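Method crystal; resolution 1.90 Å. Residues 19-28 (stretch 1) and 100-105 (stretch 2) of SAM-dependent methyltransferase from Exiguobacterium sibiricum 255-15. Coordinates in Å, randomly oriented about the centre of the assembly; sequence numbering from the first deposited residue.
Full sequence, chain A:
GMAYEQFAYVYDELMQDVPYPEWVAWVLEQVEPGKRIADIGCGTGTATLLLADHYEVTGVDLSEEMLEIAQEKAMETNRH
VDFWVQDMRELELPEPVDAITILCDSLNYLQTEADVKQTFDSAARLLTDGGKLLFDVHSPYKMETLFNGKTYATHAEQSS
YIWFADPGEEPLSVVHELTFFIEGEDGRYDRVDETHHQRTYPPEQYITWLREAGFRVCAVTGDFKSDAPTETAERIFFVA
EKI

Stretch 1 19-28: PYPEWVAWVL
Stretch 2 100-105: ITILCD

The contact centres on two side chains of the second stretch, Leu 103 and Cys 104, set against one face of a helix that includes residues 21-27, with phi/psi from -57/-21 at Pro 21 to -59/-44 at Val 27. Leu 103 (chi1 m, chi2 t) points toward the helix and inserts its CD2 methyl among three residues: CZ3 of Trp 26 lies 3.8 Å from Leu 103 CD2, with the methyl at the edge of that indole, while CG2 of Val 27 and CD1 of Trp 23 each stand 4.3 Å from Leu 103 CD2. Cys 104 (chi1 m), its CA-to-CB bond sideways, sends its sulfur between two aromatic rings and meets them differently. SG lies over one face of Trp 23, 3.6 Å from CE2 of that residue and only 15° off the normal of its five-membered ring; it meets Tyr 20 at the edge, with Cys 104 SG 3.7 Å from Tyr 20 CE1. Tyr 20 (chi1 -69°, m; chi2 -68°) also starts sideways, but its end comes nearer.

The spacing of these residues follows the helical repeat. Trp 23 (chi1 -80°, chi2 -98°), Trp 26 (chi1 170°, chi2 63°) and Val 27 (chi1 t) point toward the second stretch, whereas Val 24 (t) points away. Val 27 N donates to Trp 23 O at 3.0 Å, tying together the two register positions: Trp 23 CA is 7.6 Å from Leu 103 CA, and Val 27 CA is 8.1 Å from Thr 101 CA. The chains therefore run in opposite senses.

Thr 101 (chi1 p; phi/psi -116/137) extends the packing with its methyl, CG2 lying 4.1 Å from Val 27 CG2. Along the strand, 100-102, Ile 102 (-134/91) points away; Leu 103 (-104/161) follows in the loop, and Cys 104 (57/52) and Asp 105 (56/21) take positive phi.

No hydrogen bond crosses the contact, which buries 300 Å² in total. Trp 23 NE1 and Thr 101 OG1, and both carboxylate oxygens of nearby Asp 105, are hydrogen-bonded elsewhere in the structure.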

# COMPACT_ATOMS: atom_id res chain seq x y z
N PRO A 19 -6.17 -5.09 10.01
CA PRO A 19 -5.15 -5.62 10.92
C PRO A 19 -3.73 -5.38 10.44
O PRO A 19 -3.01 -6.33 10.10
CB PRO A 19 -5.49 -7.12 10.93
CG PRO A 19 -5.94 -7.37 9.53
CD PRO A 19 -6.73 -6.15 9.15
N TYR A 20 -3.33 -4.11 10.42
CA TYR A 20 -1.99 -3.70 10.03
C TYR A 20 -0.86 -4.44 10.72
O TYR A 20 0.16 -4.72 10.09
CB TYR A 20 -1.81 -2.20 10.26
CG TYR A 20 -2.62 -1.38 9.32
CD1 TYR A 20 -2.32 -1.36 7.97
CD2 TYR A 20 -3.67 -0.62 9.78
CE1 TYR A 20 -3.05 -0.61 7.11
CE2 TYR A 20 -4.40 0.15 8.92
CZ TYR A 20 -4.08 0.16 7.59
OH TYR A 20 -4.83 0.92 6.71
N PRO A 21 -1.02 -4.79 12.02
CA PRO A 21 0.05 -5.55 12.62
C PRO A 21 0.41 -6.88 11.93
O PRO A 21 1.51 -7.40 12.13
CB PRO A 21 -0.44 -5.76 14.05
CG PRO A 21 -1.32 -4.60 14.30
CD PRO A 21 -2.06 -4.45 13.01
N GLU A 22 -0.51 -7.44 11.16
CA GLU A 22 -0.23 -8.64 10.39
C GLU A 22 0.75 -8.34 9.24
O GLU A 22 1.59 -9.18 8.89
CB GLU A 22 -1.52 -9.19 9.80
CG GLU A 22 -2.50 -9.71 10.83
CD GLU A 22 -2.40 -11.21 11.01
OE1 GLU A 22 -2.49 -11.94 9.99
OE2 GLU A 22 -2.28 -11.64 12.18
N TRP A 23 0.65 -7.17 8.64
CA TRP A 23 1.63 -6.80 7.60
C TRP A 23 2.99 -6.57 8.24
O TRP A 23 4.01 -6.97 7.71
CB TRP A 23 1.23 -5.53 6.85
CG TRP A 23 0.23 -5.71 5.76
CD1 TRP A 23 0.49 -5.82 4.43
CD2 TRP A 23 -1.20 -5.74 5.90
NE1 TRP A 23 -0.68 -5.97 3.73
CE2 TRP A 23 -1.73 -5.88 4.60
CE3 TRP A 23 -2.08 -5.66 6.99
CZ2 TRP A 23 -3.11 -5.94 4.36
CZ3 TRP A 23 -3.45 -5.72 6.74
CH2 TRP A 23 -3.95 -5.85 5.44
N VAL A 24 2.99 -5.91 9.40
CA VAL A 24 4.22 -5.62 10.13
C VAL A 24 4.89 -6.91 10.57
O VAL A 24 6.11 -7.05 10.45
CB VAL A 24 3.95 -4.68 11.34
CG1 VAL A 24 5.20 -4.49 12.17
CG2 VAL A 24 3.45 -3.36 10.83
N ALA A 25 4.10 -7.88 11.05
CA ALA A 25 4.68 -9.16 11.48
C ALA A 25 5.38 -9.84 10.31
O ALA A 25 6.43 -10.46 10.47
CB ALA A 25 3.61 -10.08 12.14
N TRP A 26 4.83 -9.66 9.11
CA TRP A 26 5.41 -10.22 7.87
C TRP A 26 6.73 -9.52 7.50
O TRP A 26 7.71 -10.17 7.17
CB TRP A 26 4.38 -10.12 6.73
CG TRP A 26 4.93 -10.43 5.37
CD1 TRP A 26 5.45 -11.60 4.96
CD2 TRP A 26 4.97 -9.56 4.24
NE1 TRP A 26 5.85 -11.51 3.66
CE2 TRP A 26 5.57 -10.28 3.19
CE3 TRP A 26 4.57 -8.24 4.02
CZ2 TRP A 26 5.75 -9.74 1.91
CZ3 TRP A 26 4.76 -7.69 2.74
CH2 TRP A 26 5.34 -8.45 1.70
N VAL A 27 6.75 -8.20 7.58
CA VAL A 27 7.96 -7.44 7.29
C VAL A 27 9.05 -7.92 8.27
O VAL A 27 10.18 -8.15 7.86
CB VAL A 27 7.74 -5.89 7.35
CG1 VAL A 27 9.08 -5.11 7.17
CG2 VAL A 27 6.67 -5.41 6.29
N LEU A 28 8.70 -8.09 9.54
CA LEU A 28 9.65 -8.57 10.58
C LEU A 28 10.29 -9.93 10.24
O LEU A 28 11.41 -10.22 10.66
CB LEU A 28 8.96 -8.57 11.93
CG LEU A 28 8.77 -7.17 12.52
CD1 LEU A 28 7.83 -7.19 13.67
CD2 LEU A 28 10.13 -6.59 12.93
N ILE A 100 12.55 -1.60 0.95
CA ILE A 100 11.42 -0.81 0.50
C ILE A 100 10.16 -1.63 0.69
O ILE A 100 10.11 -2.80 0.30
CB ILE A 100 11.58 -0.35 -1.00
CG1 ILE A 100 12.70 0.66 -1.12
CG2 ILE A 100 10.27 0.24 -1.59
CD1 ILE A 100 13.09 0.88 -2.57
N THR A 101 9.15 -1.04 1.33
CA THR A 101 7.88 -1.70 1.51
C THR A 101 6.79 -0.94 0.75
O THR A 101 6.70 0.29 0.81
CB THR A 101 7.49 -1.88 3.01
OG1 THR A 101 7.53 -0.61 3.70
CG2 THR A 101 8.45 -2.86 3.68
N ILE A 102 5.93 -1.70 0.09
CA ILE A 102 4.81 -1.12 -0.65
C ILE A 102 3.63 -1.97 -0.27
O ILE A 102 3.31 -2.98 -0.89
CB ILE A 102 5.01 -1.12 -2.18
CG1 ILE A 102 6.42 -0.71 -2.55
CG2 ILE A 102 3.99 -0.20 -2.80
CD1 ILE A 102 6.61 -0.56 -4.07
N LEU A 103 2.96 -1.53 0.78
CA LEU A 103 1.98 -2.34 1.46
C LEU A 103 0.53 -2.03 1.20
O LEU A 103 0.18 -0.95 0.72
CB LEU A 103 2.25 -2.23 2.98
CG LEU A 103 3.65 -2.53 3.49
CD1 LEU A 103 3.67 -2.30 5.02
CD2 LEU A 103 4.08 -3.94 3.14
N CYS A 104 -0.30 -3.03 1.52
CA CYS A 104 -1.75 -2.93 1.45
C CYS A 104 -2.27 -2.55 0.07
O CYS A 104 -3.06 -1.65 -0.08
CB CYS A 104 -2.25 -1.96 2.49
SG CYS A 104 -1.57 -2.35 4.17
N ASP A 105 -1.82 -3.29 -0.94
CA ASP A 105 -2.23 -3.10 -2.33
C ASP A 105 -2.01 -1.70 -2.90
O ASP A 105 -2.60 -1.32 -3.93
CB ASP A 105 -3.65 -3.65 -2.63
CG ASP A 105 -4.75 -3.06 -1.73
OD1 ASP A 105 -4.94 -3.60 -0.64
OD2 ASP A 105 -5.43 -2.09 -2.13